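Local coordinates for protein transcriptional regulator (Thermus thermophilus, PDB 2H0A) that probably acts as a transcriptional repressor of the CcpA type, with a regulatory core built like the periplasmic sugar-binding proteins, at residues L26-D31 / L243-M248; A107-F112 / R211-D216; R156-R161 / G167-R172. All coordinates share one frame; numbering follows the deposited sequence.

How the interactions relate
Interactions 2 and 3 pack a helix on the mixed sheet, whereas interaction 1 joins a loop to a helix. Interaction 2 is the most interior: Tyr108 and Leu109 at the end of helix 99-109, and Phe112 in the turn after it, pack on strand 210-215. Interaction 3, about 15 Å away between centres, is also buried, but its helix 164-175 meets the second subunit as well. Interaction 1 lies about 38 Å from interaction 2, centre to centre, across the chain's centre, and is partly exposed. Each contact includes an aromatic ring: interactions 1 and 3 are mainly apolar, with CH-pi contacts and a Met-aromatic pair in 1, while interaction 2 adds an arginine laid against Phe112.

Interaction 1: L26-D31 / L243-M248; sequences LEQRYD and LLLERM
Gln28 comes first along the loop that follows helix 12-25, and it meets Leu245 with the aliphatic part of its chain, CB and CG lying against the methyl CD1. The chain bends at chi2 (-53°), which carries the carboxamide away from that methyl; its OE1 accepts a hydrogen bond from Arg249 NH2, just past the end of the helix. The backbones stay well apart, Gln28 CA and Leu245 CA being 8.7 Å from each other, so the gap is bridged by side chains.

Two residues on, Tyr30 turns its ring toward the helix and presents one face to it. The other branch of Leu245 lies over that face: CD2 sits 4.0 Å from the centroid of the Tyr30 ring, 29° off its normal, a CH-pi contact that leans toward the CE1 side, where Tyr30 CE1 and Leu245 CD2 are 3.6 Å apart. The forked end of Leu245 thus serves both loop residues, one methyl each. Met248, three residues further along the helix, reaches the same side of the ring near CE2. Its SD is 4.9 Å from the Tyr30 centroid at an oblique 53° to the normal, a Met-aromatic contact. With an alanine in place of Tyr30, Leu245 CD2 and the Met248 thioether would probably lose their aromatic partner, and a gap would open between loop and helix.

Behind the contact, Leu244 touches Ser3 of strand 2-6 and Val82 of strand 81-84, so helix 233-248 is also seated on the sheet. The loop itself leads from helix 12-25 into strand 31-34, closing a beta-alpha-beta crossover that starts at strand 2-6, the Rossmann-like arrangement of periplasmic binding protein domains.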
loop_
_atom_site.group_PDB
_atom_site.type_symbol
_atom_site.label_atom_id
_atom_site.label_comp_id
_atom_site.label_asym_id
_atom_site.label_seq_id
_atom_site.Cartn_x
_atom_site.Cartn_y
_atom_site.Cartn_z
ATOM N N LEU A 26 -18.797 -16.847 -13.340
ATOM C CA LEU A 26 -20.002 -17.209 -12.601
ATOM C C LEU A 26 -21.210 -17.429 -13.501
ATOM O O LEU A 26 -22.219 -17.972 -13.072
ATOM C CB LEU A 26 -20.339 -16.154 -11.544
ATOM C CG LEU A 26 -19.265 -15.832 -10.493
ATOM C CD1 LEU A 26 -19.849 -14.835 -9.501
ATOM C CD2 LEU A 26 -18.793 -17.089 -9.766
ATOM N N GLU A 27 -21.118 -16.996 -14.749
ATOM C CA GLU A 27 -22.209 -17.198 -15.695
ATOM C C GLU A 27 -22.159 -18.647 -16.181
ATOM O O GLU A 27 -23.174 -19.227 -16.552
ATOM C CB GLU A 27 -22.053 -16.247 -16.887
ATOM C CG GLU A 27 -23.014 -16.526 -18.036
ATOM C CD GLU A 27 -24.294 -15.729 -17.935
ATOM O OE1 GLU A 27 -24.226 -14.491 -18.096
ATOM O OE2 GLU A 27 -25.362 -16.333 -17.696
ATOM N N GLN A 28 -20.957 -19.217 -16.167
ATOM C CA GLN A 28 -20.724 -20.588 -16.606
ATOM C C GLN A 28 -20.657 -21.543 -15.427
ATOM O O GLN A 28 -20.161 -22.664 -15.549
ATOM C CB GLN A 28 -19.419 -20.670 -17.403
ATOM C CG GLN A 28 -19.443 -19.845 -18.669
ATOM C CD GLN A 28 -20.643 -20.166 -19.531
ATOM O OE1 GLN A 28 -20.950 -21.332 -19.773
ATOM N NE2 GLN A 28 -21.323 -19.137 -20.009
ATOM N N ARG A 29 -21.150 -21.077 -14.284
ATOM C CA ARG A 29 -21.182 -21.859 -13.051
ATOM C C ARG A 29 -19.829 -22.268 -12.466
ATOM O O ARG A 29 -19.712 -23.338 -11.873
ATOM C CB ARG A 29 -22.039 -23.114 -13.246
ATOM C CG ARG A 29 -23.473 -22.834 -13.633
ATOM C CD ARG A 29 -24.261 -24.121 -13.767
ATOM N NE ARG A 29 -25.653 -23.862 -14.124
ATOM C CZ ARG A 29 -26.599 -24.796 -14.191
ATOM N NH1 ARG A 29 -26.305 -26.064 -13.923
ATOM N NH2 ARG A 29 -27.843 -24.460 -14.520
ATOM N N TYR A 30 -18.808 -21.435 -12.635
ATOM C CA TYR A 30 -17.501 -21.746 -12.066
ATOM C C TYR A 30 -17.292 -20.889 -10.825
ATOM O O TYR A 30 -17.807 -19.772 -10.741
ATOM C CB TYR A 30 -16.368 -21.468 -13.061
ATOM C CG TYR A 30 -16.063 -22.602 -14.012
ATOM C CD1 TYR A 30 -16.916 -22.898 -15.075
ATOM C CD2 TYR A 30 -14.916 -23.376 -13.853
ATOM C CE1 TYR A 30 -16.632 -23.939 -15.961
ATOM C CE2 TYR A 30 -14.624 -24.421 -14.730
ATOM C CZ TYR A 30 -15.483 -24.694 -15.781
ATOM O OH TYR A 30 -15.194 -25.716 -16.652
ATOM N N ASP A 31 -16.549 -21.418 -9.859
ATOM C CA ASP A 31 -16.264 -20.684 -8.630
ATOM C C ASP A 31 -14.891 -20.041 -8.736
ATOM O O ASP A 31 -13.985 -20.597 -9.353
ATOM C CB ASP A 31 -16.310 -21.618 -7.415
ATOM C CG ASP A 31 -17.718 -21.803 -6.872
ATOM O OD2 ASP A 31 -17.975 -21.374 -5.725
ATOM N N LEU A 243 -11.003 -17.114 -22.389
ATOM C CA LEU A 243 -9.918 -17.917 -22.942
ATOM C C LEU A 243 -9.705 -19.124 -22.058
ATOM O O LEU A 243 -9.556 -20.240 -22.548
ATOM C CB LEU A 243 -8.614 -17.113 -23.009
ATOM C CG LEU A 243 -8.502 -15.965 -24.015
ATOM C CD1 LEU A 243 -7.292 -15.122 -23.687
ATOM C CD2 LEU A 243 -8.400 -16.515 -25.421
ATOM N N LEU A 244 -9.697 -18.888 -20.748
ATOM C CA LEU A 244 -9.499 -19.950 -19.769
ATOM C C LEU A 244 -10.539 -21.046 -19.946
ATOM O O LEU A 244 -10.197 -22.229 -19.976
ATOM C CB LEU A 244 -9.588 -19.384 -18.353
ATOM C CG LEU A 244 -9.243 -20.360 -17.230
ATOM C CD1 LEU A 244 -7.789 -20.773 -17.340
ATOM C CD2 LEU A 244 -9.510 -19.707 -15.895
ATOM N N LEU A 245 -11.803 -20.639 -20.051
ATOM C CA LEU A 245 -12.922 -21.556 -20.241
ATOM C C LEU A 245 -12.705 -22.395 -21.477
ATOM O O LEU A 245 -12.816 -23.623 -21.441
ATOM C CB LEU A 245 -14.226 -20.791 -20.425
ATOM C CG LEU A 245 -15.015 -20.347 -19.199
ATOM C CD1 LEU A 245 -16.262 -19.612 -19.668
ATOM C CD2 LEU A 245 -15.397 -21.563 -18.354
ATOM N N GLU A 246 -12.416 -21.717 -22.582
ATOM C CA GLU A 246 -12.186 -22.397 -23.845
ATOM C C GLU A 246 -11.151 -23.482 -23.620
ATOM O O GLU A 246 -11.313 -24.613 -24.065
ATOM C CB GLU A 246 -11.703 -21.400 -24.900
ATOM C CG GLU A 246 -12.826 -20.585 -25.527
ATOM C CD GLU A 246 -12.353 -19.264 -26.110
ATOM O OE1 GLU A 246 -11.151 -19.128 -26.416
ATOM O OE2 GLU A 246 -13.192 -18.355 -26.268
ATOM N N ARG A 247 -10.098 -23.134 -22.898
ATOM C CA ARG A 247 -9.037 -24.078 -22.618
ATOM C C ARG A 247 -9.495 -25.160 -21.631
ATOM O O ARG A 247 -9.191 -26.341 -21.810
ATOM C CB ARG A 247 -7.822 -23.331 -22.068
ATOM C CG ARG A 247 -6.527 -23.713 -22.750
ATOM C CD ARG A 247 -6.141 -22.764 -23.876
ATOM N NE ARG A 247 -5.378 -23.467 -24.906
ATOM C CZ ARG A 247 -4.475 -22.905 -25.702
ATOM N NH1 ARG A 247 -4.190 -21.619 -25.608
ATOM N NH2 ARG A 247 -3.850 -23.642 -26.602
ATOM N N MET A 248 -10.226 -24.760 -20.594
ATOM C CA MET A 248 -10.703 -25.725 -19.610
ATOM C C MET A 248 -11.712 -26.665 -20.248
ATOM O O MET A 248 -11.922 -27.780 -19.774
ATOM C CB MET A 248 -11.338 -25.024 -18.399
ATOM C CG MET A 248 -10.346 -24.271 -17.505
ATOM S SD MET A 248 -11.006 -23.778 -15.887
ATOM C CE MET A 248 -12.431 -22.802 -16.345
#

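Interaction 2: A107-F112 / R211-D216; sequences AYLARF and RVLGFD
Leu213 of strand 210-215 packs against Tyr108 and Leu109 at the end of helix 99-109, a helix-on-sheet contact in the alpha/beta fold shared with periplasmic binding proteins. The strand has helices on both faces: Val212 points away from this contact and touches helix 189-200.

The apolar part centres on Leu213. It points toward the helix, and CG, anti to the backbone N (chi1 180°), brings CD2 to Leu109 and Tyr108. Leu213 CD2 lies 3.7 Å from Leu109 CD1, and it also comes to the edge of the Tyr108 ring, near the ring plane, 4.0 Å from CD2 of that tyrosine. At the far end of the ring, Tyr108 OH makes a weak hydrogen bond to Glu266 OE1.

The aromatic part is built round Phe112. A type I turn from Leu109 to Phe112, closed by the bond from Phe112 N to Leu109 O at 3.1 Å, folds the chain back after the helix and brings this ring beside Tyr108. Phe112 CE1 stands 3.8 Å above the plane of the Tyr108 ring, over its centre, so the tyrosine offers an edge to Leu213 and a face to Phe112.

The third kind of contact sets the Phe112 ring against a charged group. The Arg211 side chain runs past the ring with CD and NE beside CD2 and CE2; Phe112 CD2 sits over one face of the guanidinium, off-centre, the two planes turned 46° apart. The same NE donates a hydrogen bond to Thr270 O.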
loop_
_atom_site.group_PDB
_atom_site.type_symbol
_atom_site.label_atom_id
_atom_site.label_comp_id
_atom_site.label_asym_id
_atom_site.label_seq_id
_atom_site.Cartn_x
_atom_site.Cartn_y
_atom_site.Cartn_z
ATOM N N ALA A 107 0.569 13.308 -27.050
ATOM C CA ALA A 107 -0.017 14.060 -28.150
ATOM C C ALA A 107 -1.162 14.930 -27.674
ATOM O O ALA A 107 -1.451 15.962 -28.268
ATOM C CB ALA A 107 -0.511 13.109 -29.225
ATOM N N TYR A 108 -1.815 14.515 -26.595
ATOM C CA TYR A 108 -2.939 15.270 -26.070
ATOM C C TYR A 108 -2.498 16.487 -25.271
ATOM O O TYR A 108 -2.966 17.601 -25.518
ATOM C CB TYR A 108 -3.821 14.379 -25.193
ATOM C CG TYR A 108 -4.997 15.122 -24.600
ATOM C CD1 TYR A 108 -5.998 15.639 -25.422
ATOM C CD2 TYR A 108 -5.115 15.310 -23.218
ATOM C CE1 TYR A 108 -7.089 16.324 -24.892
ATOM C CE2 TYR A 108 -6.204 15.992 -22.668
ATOM C CZ TYR A 108 -7.190 16.497 -23.516
ATOM O OH TYR A 108 -8.273 17.175 -23.010
ATOM N N LEU A 109 -1.610 16.263 -24.304
ATOM C CA LEU A 109 -1.098 17.327 -23.448
ATOM C C LEU A 109 -0.300 18.326 -24.266
ATOM O O LEU A 109 -0.216 19.505 -23.923
ATOM C CB LEU A 109 -0.218 16.729 -22.357
ATOM C CG LEU A 109 -0.750 16.749 -20.925
ATOM C CD1 LEU A 109 -2.243 16.538 -20.908
ATOM C CD2 LEU A 109 -0.030 15.679 -20.119
ATOM N N ALA A 110 0.278 17.837 -25.357
ATOM C CA ALA A 110 1.061 18.662 -26.258
ATOM C C ALA A 110 0.214 19.754 -26.907
ATOM O O ALA A 110 0.720 20.558 -27.678
ATOM C CB ALA A 110 1.673 17.790 -27.328
ATOM N N ARG A 111 -1.070 19.797 -26.593
ATOM C CA ARG A 111 -1.944 20.787 -27.199
ATOM C C ARG A 111 -2.295 21.908 -26.233
ATOM O O ARG A 111 -3.179 22.717 -26.515
ATOM C CB ARG A 111 -3.222 20.105 -27.681
ATOM C CG ARG A 111 -2.985 18.837 -28.495
ATOM C CD ARG A 111 -4.290 18.130 -28.793
ATOM N NE ARG A 111 -5.189 19.010 -29.529
ATOM C CZ ARG A 111 -6.507 18.862 -29.587
ATOM N NH1 ARG A 111 -7.094 17.860 -28.949
ATOM N NH2 ARG A 111 -7.237 19.730 -30.277
ATOM N N PHE A 112 -1.596 21.958 -25.103
ATOM C CA PHE A 112 -1.858 22.973 -24.083
ATOM C C PHE A 112 -0.672 23.860 -23.720
ATOM O O PHE A 112 0.485 23.477 -23.867
ATOM C CB PHE A 112 -2.357 22.313 -22.790
ATOM C CG PHE A 112 -3.588 21.485 -22.964
ATOM C CD1 PHE A 112 -3.529 20.248 -23.602
ATOM C CD2 PHE A 112 -4.810 21.940 -22.488
ATOM C CE1 PHE A 112 -4.674 19.473 -23.762
ATOM C CE2 PHE A 112 -5.959 21.182 -22.638
ATOM C CZ PHE A 112 -5.894 19.939 -23.278
ATOM N N ARG A 211 -3.408 21.070 -15.270
ATOM C CA ARG A 211 -4.371 20.282 -16.000
ATOM C C ARG A 211 -3.855 18.912 -15.632
ATOM O O ARG A 211 -2.656 18.669 -15.700
ATOM C CB ARG A 211 -4.243 20.555 -17.496
ATOM C CG ARG A 211 -4.565 21.981 -17.870
ATOM C CD ARG A 211 -4.556 22.147 -19.361
ATOM N NE ARG A 211 -5.643 23.009 -19.818
ATOM C CZ ARG A 211 -5.521 24.301 -20.108
ATOM N NH1 ARG A 211 -4.349 24.913 -19.994
ATOM N NH2 ARG A 211 -6.578 24.982 -20.522
ATOM N N VAL A 212 -4.741 18.029 -15.201
ATOM C CA VAL A 212 -4.311 16.709 -14.787
ATOM C C VAL A 212 -4.851 15.617 -15.685
ATOM O O VAL A 212 -6.039 15.573 -16.005
ATOM C CB VAL A 212 -4.718 16.425 -13.316
ATOM C CG1 VAL A 212 -4.108 15.120 -12.868
ATOM C CG2 VAL A 212 -4.238 17.545 -12.405
ATOM N N LEU A 213 -3.945 14.742 -16.094
ATOM C CA LEU A 213 -4.280 13.624 -16.951
ATOM C C LEU A 213 -3.795 12.354 -16.280
ATOM O O LEU A 213 -2.590 12.149 -16.139
ATOM C CB LEU A 213 -3.597 13.777 -18.307
ATOM C CG LEU A 213 -3.854 12.664 -19.322
ATOM C CD1 LEU A 213 -5.344 12.550 -19.610
ATOM C CD2 LEU A 213 -3.097 12.968 -20.604
ATOM N N GLY A 214 -4.735 11.516 -15.856
ATOM C CA GLY A 214 -4.386 10.264 -15.208
ATOM C C GLY A 214 -4.299 9.109 -16.195
ATOM O O GLY A 214 -4.369 9.302 -17.403
ATOM N N PHE A 215 -4.138 7.901 -15.667
ATOM C CA PHE A 215 -4.044 6.685 -16.465
ATOM C C PHE A 215 -4.897 5.707 -15.661
ATOM O O PHE A 215 -4.989 5.834 -14.456
ATOM C CB PHE A 215 -2.580 6.323 -16.692
ATOM C CG PHE A 215 -2.358 5.417 -17.853
ATOM C CD1 PHE A 215 -2.760 4.086 -17.806
ATOM C CD2 PHE A 215 -1.757 5.902 -19.014
ATOM C CE1 PHE A 215 -2.565 3.247 -18.904
ATOM C CE2 PHE A 215 -1.559 5.071 -20.120
ATOM C CZ PHE A 215 -1.964 3.741 -20.064
ATOM N N ASP A 216 -5.513 4.751 -16.350
ATOM C CA ASP A 216 -6.385 3.726 -15.761
ATOM C C ASP A 216 -7.906 3.857 -15.784
ATOM O O ASP A 216 -8.615 2.935 -15.417
ATOM C CB ASP A 216 -6.287 3.679 -14.230
ATOM C CG ASP A 216 -5.106 2.851 -13.727
ATOM O OD1 ASP A 216 -4.530 2.031 -14.481
ATOM O OD2 ASP A 216 -4.759 3.009 -12.539
#

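Interaction 3: R156-R161 / G167-R172; sequences RLYITR and GRLALR
Tyr158 CG lies anti to the backbone N (chi1 -167°), which sets the ring over helix 164-175, and chi2 near 80° turns a face onto Ala170. The backbones come close here, Tyr158 CA and Ala170 CA being 6.2 Å apart. Ala170 CA lies 3.9 Å from the centroid of the Tyr158 ring, only 17° off its normal, so the contact is CH-pi between a helix backbone carbon and an aromatic face. The methyl of Ala170 is shifted toward one side of the ring, nearest to Tyr158 CD2.

Further out along the same side chain, the phenol oxygen reaches Leu169: Tyr158 OH is 3.8 Å from Leu169 CB. The ring therefore lies along the helix surface, the CD2-CE2 side of its face against Ala170 and its hydroxyl beside the preceding residue, Leu169. His173, a turn further along the helix, also meets the Tyr158 ring, with the planes at about 40°.

Strand and helix are consecutive in the chain, joined by a short connection, and they form a beta-alpha unit at the border of the sheet. Ala170 also touches Ile119 of strand 116-121, the strand that pairs with 157-160, so the helix spans both.

The small alanine lets an aromatic ring lie almost on the helix backbone, while the polar tip is carried to the subunit boundary. There Tyr158 OH forms a weak hydrogen bond with Arg168 NH2 of the second subunit, and Leu169 packs on Leu169 of that subunit. The dimer contact here thus probably rests more on packing than on that bond.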
loop_
_atom_site.group_PDB
_atom_site.type_symbol
_atom_site.label_atom_id
_atom_site.label_comp_id
_atom_site.label_asym_id
_atom_site.label_seq_id
_atom_site.Cartn_x
_atom_site.Cartn_y
_atom_site.Cartn_z
ATOM N N ARG A 156 11.650 17.425 -15.771
ATOM C CA ARG A 156 10.226 17.718 -15.625
ATOM C C ARG A 156 9.503 16.438 -15.240
ATOM O O ARG A 156 8.283 16.342 -15.313
ATOM C CB ARG A 156 9.648 18.298 -16.923
ATOM C CG ARG A 156 9.905 19.785 -17.060
ATOM C CD ARG A 156 9.404 20.342 -18.367
ATOM N NE ARG A 156 10.189 19.843 -19.484
ATOM C CZ ARG A 156 9.660 19.320 -20.585
ATOM N NH1 ARG A 156 8.337 19.236 -20.711
ATOM N NH2 ARG A 156 10.452 18.857 -21.542
ATOM N N LEU A 157 10.293 15.459 -14.820
ATOM C CA LEU A 157 9.791 14.163 -14.391
ATOM C C LEU A 157 9.868 14.043 -12.875
ATOM O O LEU A 157 10.723 14.654 -12.235
ATOM C CB LEU A 157 10.635 13.046 -14.995
ATOM C CG LEU A 157 10.290 11.632 -14.542
ATOM C CD1 LEU A 157 8.977 11.203 -15.177
ATOM C CD2 LEU A 157 11.391 10.693 -14.939
ATOM N N TYR A 158 8.964 13.256 -12.303
ATOM C CA TYR A 158 8.974 13.037 -10.868
ATOM C C TYR A 158 8.681 11.577 -10.630
ATOM O O TYR A 158 7.739 11.026 -11.190
ATOM C CB TYR A 158 7.920 13.879 -10.160
ATOM C CG TYR A 158 8.106 13.916 -8.655
ATOM C CD1 TYR A 158 9.051 14.750 -8.070
ATOM C CD2 TYR A 158 7.333 13.115 -7.819
ATOM C CE1 TYR A 158 9.217 14.794 -6.701
ATOM C CE2 TYR A 158 7.496 13.151 -6.443
ATOM C CZ TYR A 158 8.438 13.994 -5.890
ATOM O OH TYR A 158 8.595 14.037 -4.519
ATOM N N ILE A 159 9.503 10.951 -9.801
ATOM C CA ILE A 159 9.327 9.547 -9.486
ATOM C C ILE A 159 8.809 9.423 -8.056
ATOM O O ILE A 159 9.311 10.087 -7.143
ATOM C CB ILE A 159 10.667 8.790 -9.631
ATOM C CG1 ILE A 159 11.283 9.095 -11.003
ATOM C CG2 ILE A 159 10.440 7.292 -9.476
ATOM C CD1 ILE A 159 12.684 8.560 -11.192
ATOM N N THR A 160 7.802 8.579 -7.863
ATOM C CA THR A 160 7.226 8.384 -6.540
ATOM C C THR A 160 6.414 7.088 -6.451
ATOM O O THR A 160 6.479 6.250 -7.343
ATOM C CB THR A 160 6.348 9.609 -6.141
ATOM O OG1 THR A 160 5.844 9.426 -4.815
ATOM C CG2 THR A 160 5.191 9.797 -7.110
ATOM N N ARG A 161 5.661 6.923 -5.367
ATOM C CA ARG A 161 4.859 5.718 -5.168
ATOM C C ARG A 161 3.448 5.912 -5.704
ATOM O O ARG A 161 3.016 7.035 -5.961
ATOM C CB ARG A 161 4.777 5.362 -3.683
ATOM C CG ARG A 161 6.073 5.514 -2.891
ATOM C CD ARG A 161 7.024 4.353 -3.073
ATOM N NE ARG A 161 6.377 3.063 -2.848
ATOM C CZ ARG A 161 5.675 2.737 -1.764
ATOM N NH1 ARG A 161 5.518 3.612 -0.779
ATOM N NH2 ARG A 161 5.129 1.528 -1.662
ATOM N N GLY A 167 1.319 12.046 -5.592
ATOM C CA GLY A 167 0.861 13.058 -6.528
ATOM C C GLY A 167 0.936 14.451 -5.933
ATOM O O GLY A 167 1.284 15.413 -6.614
ATOM N N ARG A 168 0.600 14.566 -4.653
ATOM C CA ARG A 168 0.655 15.856 -3.981
ATOM C C ARG A 168 2.111 16.296 -3.866
ATOM O O ARG A 168 2.435 17.451 -4.140
ATOM C CB ARG A 168 0.014 15.770 -2.592
ATOM C CG ARG A 168 -1.485 15.490 -2.611
ATOM C CD ARG A 168 -2.029 15.320 -1.200
ATOM N NE ARG A 168 -1.716 16.487 -0.389
ATOM C CZ ARG A 168 -1.599 16.478 0.933
ATOM N NH1 ARG A 168 -1.778 15.349 1.606
ATOM N NH2 ARG A 168 -1.281 17.597 1.580
ATOM N N LEU A 169 2.986 15.379 -3.463
ATOM C CA LEU A 169 4.400 15.700 -3.338
ATOM C C LEU A 169 4.912 16.197 -4.700
ATOM O O LEU A 169 5.678 17.166 -4.776
ATOM C CB LEU A 169 5.192 14.460 -2.926
ATOM C CG LEU A 169 5.871 14.241 -1.562
ATOM C CD1 LEU A 169 5.690 15.415 -0.631
ATOM C CD2 LEU A 169 5.305 12.958 -0.951
ATOM N N ALA A 170 4.471 15.540 -5.772
ATOM C CA ALA A 170 4.888 15.888 -7.131
ATOM C C ALA A 170 4.436 17.266 -7.618
ATOM O O ALA A 170 5.242 18.041 -8.115
ATOM C CB ALA A 170 4.423 14.811 -8.106
ATOM N N LEU A 171 3.155 17.579 -7.490
ATOM C CA LEU A 171 2.682 18.888 -7.924
ATOM C C LEU A 171 3.477 19.972 -7.188
ATOM O O LEU A 171 3.834 21.003 -7.756
ATOM C CB LEU A 171 1.190 19.046 -7.626
ATOM C CG LEU A 171 0.601 20.423 -7.951
ATOM C CD1 LEU A 171 0.736 20.691 -9.442
ATOM C CD2 LEU A 171 -0.856 20.489 -7.522
ATOM N N ARG A 172 3.749 19.724 -5.913
ATOM C CA ARG A 172 4.502 20.656 -5.090
ATOM C C ARG A 172 5.900 20.820 -5.693
ATOM O O ARG A 172 6.471 21.916 -5.691
ATOM C CB ARG A 172 4.595 20.111 -3.663
ATOM C CG ARG A 172 3.986 21.000 -2.603
ATOM C CD ARG A 172 4.850 22.227 -2.349
ATOM N NE ARG A 172 4.397 22.978 -1.175
ATOM C CZ ARG A 172 4.983 24.083 -0.718
ATOM N NH1 ARG A 172 6.053 24.581 -1.332
ATOM N NH2 ARG A 172 4.499 24.689 0.360
#